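Local structure of BlEst2 (Bacillus licheniformis, 6WPX) at residues 112-126 against 135-148. The protein is a lipase-type esterase, probably hydrolysing ester bonds, captured here in a propeptide form whose C-terminal domain has an autoinhibitory effect. Residues are numbered along the deposited sequence; the frame is centred on the assembly and turned at random.
Sequences KVILVSYSKGGIDSQ and YHYVERVITLGTPH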
loop_
_atom_site.group_PDB
_atom_site.type_symbol
_atom_site.label_atom_id
_atom_site.label_comp_id
_atom_site.label_asym_id
_atom_site.label_seq_id
_atom_site.Cartn_x
_atom_site.Cartn_y
_atom_site.Cartn_z
ATOM N N LYS A 112 -0.116 -11.678 30.080
ATOM C CA LYS A 112 0.278 -11.004 28.840
ATOM C C LYS A 112 -0.140 -11.813 27.635
ATOM O O LYS A 112 -0.174 -13.048 27.663
ATOM C CB LYS A 112 1.783 -10.684 28.791
ATOM C CG LYS A 112 2.195 -9.557 29.732
ATOM C CD LYS A 112 3.606 -9.115 29.445
ATOM C CE LYS A 112 4.250 -8.456 30.634
ATOM N NZ LYS A 112 5.264 -7.459 30.205
ATOM N N VAL A 113 -0.554 -11.098 26.611
ATOM C CA VAL A 113 -1.042 -11.693 25.381
ATOM C C VAL A 113 -0.046 -11.482 24.251
ATOM O O VAL A 113 0.887 -10.681 24.360
ATOM C CB VAL A 113 -2.452 -11.152 25.011
ATOM C CG1 VAL A 113 -3.444 -11.356 26.149
ATOM C CG2 VAL A 113 -2.400 -9.679 24.594
ATOM N N ILE A 114 -0.285 -12.179 23.140
ATOM C CA ILE A 114 0.508 -12.033 21.926
ATOM C C ILE A 114 -0.392 -11.267 20.966
ATOM O O ILE A 114 -1.579 -11.557 20.897
ATOM C CB ILE A 114 0.870 -13.432 21.356
ATOM C CG1 ILE A 114 1.903 -14.151 22.250
ATOM C CG2 ILE A 114 1.349 -13.346 19.868
ATOM C CD1 ILE A 114 1.977 -15.668 21.951
ATOM N N LEU A 115 0.156 -10.311 20.230
ATOM C CA LEU A 115 -0.648 -9.680 19.183
ATOM C C LEU A 115 -0.291 -10.331 17.863
ATOM O O LEU A 115 0.897 -10.438 17.533
ATOM C CB LEU A 115 -0.432 -8.161 19.102
ATOM C CG LEU A 115 -0.811 -7.324 20.333
ATOM C CD1 LEU A 115 -0.517 -5.874 20.083
ATOM C CD2 LEU A 115 -2.290 -7.481 20.689
ATOM N N VAL A 116 -1.321 -10.789 17.120
ATOM C CA VAL A 116 -1.179 -11.263 15.738
ATOM C C VAL A 116 -1.969 -10.229 14.973
ATOM O O VAL A 116 -3.183 -10.145 15.116
ATOM C CB VAL A 116 -1.577 -12.725 15.430
ATOM C CG1 VAL A 116 -1.556 -12.973 13.905
ATOM C CG2 VAL A 116 -0.603 -13.690 16.120
ATOM N N SER A 117 -1.252 -9.362 14.269
ATOM C CA SER A 117 -1.830 -8.207 13.624
ATOM C C SER A 117 -1.666 -8.184 12.131
ATOM O O SER A 117 -0.565 -8.315 11.613
ATOM C CB SER A 117 -1.233 -6.953 14.240
ATOM O OG SER A 117 -1.436 -7.004 15.643
ATOM N N TYR A 118 -2.755 -7.923 11.443
ATOM C CA TYR A 118 -2.776 -7.892 9.991
ATOM C C TYR A 118 -2.795 -6.506 9.409
ATOM O O TYR A 118 -3.579 -5.675 9.859
ATOM C CB TYR A 118 -4.045 -8.633 9.550
ATOM C CG TYR A 118 -4.425 -8.528 8.081
ATOM C CD1 TYR A 118 -3.528 -8.904 7.079
ATOM C CD2 TYR A 118 -5.744 -8.275 7.706
ATOM C CE1 TYR A 118 -3.922 -8.979 5.745
ATOM C CE2 TYR A 118 -6.148 -8.344 6.375
ATOM C CZ TYR A 118 -5.235 -8.685 5.397
ATOM O OH TYR A 118 -5.649 -8.722 4.093
ATOM N N SER A 119 -2.024 -6.291 8.305
ATOM C CA SER A 119 -2.079 -5.052 7.515
ATOM C C SER A 119 -1.878 -3.833 8.434
ATOM O O SER A 119 -1.006 -3.899 9.301
ATOM C CB SER A 119 -3.375 -5.055 6.684
ATOM O OG SER A 119 -3.851 -3.821 6.166
ATOM N N LYS A 120 -2.709 -2.781 8.346
ATOM C CA LYS A 120 -2.598 -1.622 9.215
ATOM C C LYS A 120 -2.673 -1.972 10.725
ATOM O O LYS A 120 -2.169 -1.215 11.558
ATOM C CB LYS A 120 -3.662 -0.574 8.835
ATOM C CG LYS A 120 -3.578 0.681 9.695
ATOM C CD LYS A 120 -4.559 1.785 9.249
ATOM C CE LYS A 120 -4.623 2.838 10.331
ATOM N NZ LYS A 120 -5.467 2.362 11.451
ATOM N N GLY A 121 -3.328 -3.089 11.062
ATOM C CA GLY A 121 -3.410 -3.550 12.443
ATOM C C GLY A 121 -2.041 -3.692 13.098
ATOM O O GLY A 121 -1.940 -3.511 14.299
ATOM N N GLY A 122 -0.993 -4.002 12.319
ATOM C CA GLY A 122 0.378 -4.130 12.837
ATOM C C GLY A 122 0.947 -2.794 13.281
ATOM O O GLY A 122 1.758 -2.739 14.210
ATOM N N ILE A 123 0.527 -1.705 12.611
ATOM C CA ILE A 123 0.925 -0.317 12.906
ATOM C C ILE A 123 0.149 0.155 14.139
ATOM O O ILE A 123 0.760 0.718 15.046
ATOM C CB ILE A 123 0.733 0.656 11.710
ATOM C CG1 ILE A 123 1.446 0.152 10.421
ATOM C CG2 ILE A 123 1.212 2.078 12.081
ATOM C CD1 ILE A 123 0.906 0.934 9.150
ATOM N N ASP A 124 -1.188 -0.089 14.177
ATOM C CA ASP A 124 -2.035 0.255 15.336
ATOM C C ASP A 124 -1.464 -0.451 16.575
ATOM O O ASP A 124 -1.474 0.099 17.675
ATOM C CB ASP A 124 -3.481 -0.240 15.119
ATOM C CG ASP A 124 -4.204 0.311 13.909
ATOM O OD1 ASP A 124 -3.772 1.376 13.385
ATOM O OD2 ASP A 124 -5.249 -0.261 13.540
ATOM N N SER A 125 -0.981 -1.686 16.378
ATOM C CA SER A 125 -0.392 -2.497 17.443
ATOM C C SER A 125 0.821 -1.838 18.040
ATOM O O SER A 125 0.901 -1.729 19.266
ATOM C CB SER A 125 -0.060 -3.898 16.944
ATOM O OG SER A 125 -1.288 -4.563 16.709
ATOM N N GLN A 126 1.749 -1.372 17.190
ATOM C CA GLN A 126 2.970 -0.698 17.650
ATOM C C GLN A 126 2.646 0.568 18.339
ATOM O O GLN A 126 3.266 0.868 19.349
ATOM C CB GLN A 126 3.919 -0.385 16.504
ATOM C CG GLN A 126 4.931 -1.446 16.252
ATOM C CD GLN A 126 6.172 -0.843 15.641
ATOM O OE1 GLN A 126 6.095 -0.057 14.699
ATOM N NE2 GLN A 126 7.339 -1.229 16.133
ATOM N N TYR A 135 2.599 -2.014 26.142
ATOM C CA TYR A 135 3.639 -3.056 26.272
ATOM C C TYR A 135 3.476 -3.865 27.584
ATOM O O TYR A 135 3.846 -5.031 27.624
ATOM C CB TYR A 135 5.067 -2.474 26.136
ATOM C CG TYR A 135 5.476 -1.577 27.283
ATOM C CD1 TYR A 135 6.077 -2.099 28.421
ATOM C CD2 TYR A 135 5.257 -0.206 27.232
ATOM C CE1 TYR A 135 6.405 -1.279 29.505
ATOM C CE2 TYR A 135 5.612 0.624 28.289
ATOM C CZ TYR A 135 6.173 0.084 29.426
ATOM O OH TYR A 135 6.523 0.935 30.441
ATOM N N HIS A 136 2.896 -3.244 28.642
ATOM C CA HIS A 136 2.634 -3.893 29.940
ATOM C C HIS A 136 1.781 -5.162 29.791
ATOM O O HIS A 136 1.885 -6.071 30.611
ATOM C CB HIS A 136 1.876 -2.910 30.870
ATOM C CG HIS A 136 2.675 -1.707 31.281
ATOM N ND1 HIS A 136 3.769 -1.818 32.127
ATOM C CD2 HIS A 136 2.514 -0.408 30.950
ATOM C CE1 HIS A 136 4.243 -0.594 32.262
ATOM N NE2 HIS A 136 3.518 0.288 31.571
ATOM N N TYR A 137 0.919 -5.208 28.747
ATOM C CA TYR A 137 -0.062 -6.270 28.548
ATOM C C TYR A 137 0.285 -7.252 27.466
ATOM O O TYR A 137 -0.448 -8.221 27.255
ATOM C CB TYR A 137 -1.450 -5.629 28.287
ATOM C CG TYR A 137 -1.751 -4.470 29.220
ATOM C CD1 TYR A 137 -1.830 -4.659 30.599
ATOM C CD2 TYR A 137 -1.859 -3.168 28.734
ATOM C CE1 TYR A 137 -2.045 -3.592 31.469
ATOM C CE2 TYR A 137 -2.074 -2.089 29.595
ATOM C CZ TYR A 137 -2.177 -2.309 30.962
ATOM O OH TYR A 137 -2.401 -1.270 31.828
ATOM N N VAL A 138 1.388 -6.997 26.753
ATOM C CA VAL A 138 1.775 -7.771 25.572
ATOM C C VAL A 138 3.165 -8.332 25.687
ATOM O O VAL A 138 4.091 -7.606 26.031
ATOM C CB VAL A 138 1.590 -6.910 24.278
ATOM C CG1 VAL A 138 2.052 -7.655 23.015
ATOM C CG2 VAL A 138 0.144 -6.439 24.126
ATOM N N GLU A 139 3.318 -9.617 25.334
ATOM C CA GLU A 139 4.597 -10.324 25.359
ATOM C C GLU A 139 5.335 -10.147 24.030
ATOM O O GLU A 139 6.559 -9.972 24.017
ATOM C CB GLU A 139 4.358 -11.812 25.707
ATOM C CG GLU A 139 5.614 -12.595 26.072
ATOM C CD GLU A 139 6.174 -13.402 24.912
ATOM O OE1 GLU A 139 5.374 -13.923 24.103
ATOM O OE2 GLU A 139 7.416 -13.510 24.809
ATOM N N ARG A 140 4.596 -10.194 22.909
ATOM C CA ARG A 140 5.178 -10.073 21.587
ATOM C C ARG A 140 4.139 -9.708 20.555
ATOM O O ARG A 140 2.933 -9.876 20.779
ATOM C CB ARG A 140 5.940 -11.363 21.179
ATOM C CG ARG A 140 5.045 -12.588 20.973
ATOM C CD ARG A 140 5.856 -13.825 20.613
ATOM N NE ARG A 140 6.793 -14.189 21.682
ATOM C CZ ARG A 140 7.810 -15.026 21.532
ATOM N NH1 ARG A 140 8.030 -15.610 20.357
ATOM N NH2 ARG A 140 8.604 -15.302 22.557
ATOM N N VAL A 141 4.626 -9.251 19.420
ATOM C CA VAL A 141 3.814 -8.860 18.275
ATOM C C VAL A 141 4.316 -9.566 17.011
ATOM O O VAL A 141 5.493 -9.487 16.669
ATOM C CB VAL A 141 3.804 -7.322 18.097
ATOM C CG1 VAL A 141 2.912 -6.895 16.927
ATOM C CG2 VAL A 141 3.371 -6.622 19.385
ATOM N N ILE A 142 3.380 -10.185 16.287
ATOM C CA ILE A 142 3.600 -10.778 14.978
ATOM C C ILE A 142 2.726 -9.980 13.997
ATOM O O ILE A 142 1.524 -9.872 14.179
ATOM C CB ILE A 142 3.286 -12.286 14.977
ATOM C CG1 ILE A 142 4.170 -13.029 16.007
ATOM C CG2 ILE A 142 3.390 -12.875 13.535
ATOM C CD1 ILE A 142 3.563 -14.272 16.521
ATOM N N THR A 143 3.341 -9.397 12.984
ATOM C CA THR A 143 2.612 -8.626 11.981
ATOM C C THR A 143 2.569 -9.421 10.678
ATOM O O THR A 143 3.571 -10.005 10.289
ATOM C CB THR A 143 3.157 -7.207 11.822
ATOM O OG1 THR A 143 4.386 -7.220 11.097
ATOM C CG2 THR A 143 3.284 -6.454 13.152
ATOM N N LEU A 144 1.402 -9.426 10.016
ATOM C CA LEU A 144 1.160 -10.128 8.766
ATOM C C LEU A 144 0.847 -9.088 7.692
ATOM O O LEU A 144 -0.201 -8.442 7.749
ATOM C CB LEU A 144 -0.046 -11.097 8.911
ATOM C CG LEU A 144 -0.078 -12.046 10.153
ATOM C CD1 LEU A 144 -1.362 -12.887 10.172
ATOM C CD2 LEU A 144 1.137 -12.939 10.197
ATOM N N GLY A 145 1.744 -8.958 6.724
ATOM C CA GLY A 145 1.595 -8.014 5.615
ATOM C C GLY A 145 1.321 -6.603 6.056
ATOM O O GLY A 145 0.456 -5.927 5.489
ATOM N N THR A 146 2.021 -6.160 7.105
ATOM C CA THR A 146 1.811 -4.821 7.640
ATOM C C THR A 146 2.684 -3.825 6.897
ATOM O O THR A 146 3.901 -3.990 6.907
ATOM C CB THR A 146 2.106 -4.762 9.155
ATOM O OG1 THR A 146 1.118 -5.545 9.847
ATOM C CG2 THR A 146 2.099 -3.302 9.690
ATOM N N PRO A 147 2.106 -2.746 6.328
ATOM C CA PRO A 147 2.960 -1.730 5.690
ATOM C C PRO A 147 3.637 -0.830 6.734
ATOM O O PRO A 147 3.297 0.351 6.855
ATOM C CB PRO A 147 1.991 -0.965 4.786
ATOM C CG PRO A 147 0.649 -1.075 5.488
ATOM C CD PRO A 147 0.674 -2.375 6.271
ATOM N N HIS A 148 4.628 -1.381 7.472
ATOM C CA HIS A 148 5.378 -0.599 8.472
ATOM C C HIS A 148 6.072 0.628 7.838
ATOM O O HIS A 148 6.299 1.605 8.540
ATOM C CB HIS A 148 6.421 -1.467 9.182
ATOM C CG HIS A 148 5.813 -2.532 10.047
ATOM N ND1 HIS A 148 5.140 -2.219 11.216
ATOM C CD2 HIS A 148 5.800 -3.873 9.873
ATOM C CE1 HIS A 148 4.782 -3.377 11.737
ATOM N NE2 HIS A 148 5.158 -4.406 10.958
HETATM O O HOH W 1 4.569 0.233 12.456
#
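T146 reaches across to the loop after strand 113-118: its OG1 donates to S119 O at 2.7 Å, in the carbonyl plane and on a lone pair. G122 N takes the same oxygen, so one carbonyl ties the start of helix 121-131 to the chain beyond strand 138-144. With T146 OG1 anti to the carbonyl carbon (chi1 -67°), CG2 falls anti to the backbone N and rests against I123 CG1 at 3.6 Å while lying over the centre of the H148 ring. The edge of that imidazole is held twice: NE2 by T143 OG1, while ND1 is hydrogen-bonded to a water, which donates to Q126 OE1, an oxygen shared with R188. G122 sits tight here; any CB would run into T146 OG1.

Behind this corner the strands run parallel, joined by seven backbone bonds from V113 N to Y137 O through S119 N to L144 O. L115 CG wedges against V138 CG1 at 3.9 Å on one face; on the other, V116 CG1 meets L144 CD1 at 3.7 Å. Farther along that second face, R140 CG lies beside I114 CG1 (3.7 Å), and its NE and NH2 grip the E139 carboxylate side-on; an alanine here would probably leave that carboxylate and the carbonyls of L270 and I273 without their mate, and a gap beside I114 CG1.

The whole is a right-handed beta-alpha-beta unit of the alpha/beta-hydrolase sheet; the type II' turn Y118-G121, with S119 at positive phi, is consistent with the family's nucleophile elbow. Strand 50-53 flanks 113-118, strand 201-205 flanks 138-144, and helix 91-109 packs on L115.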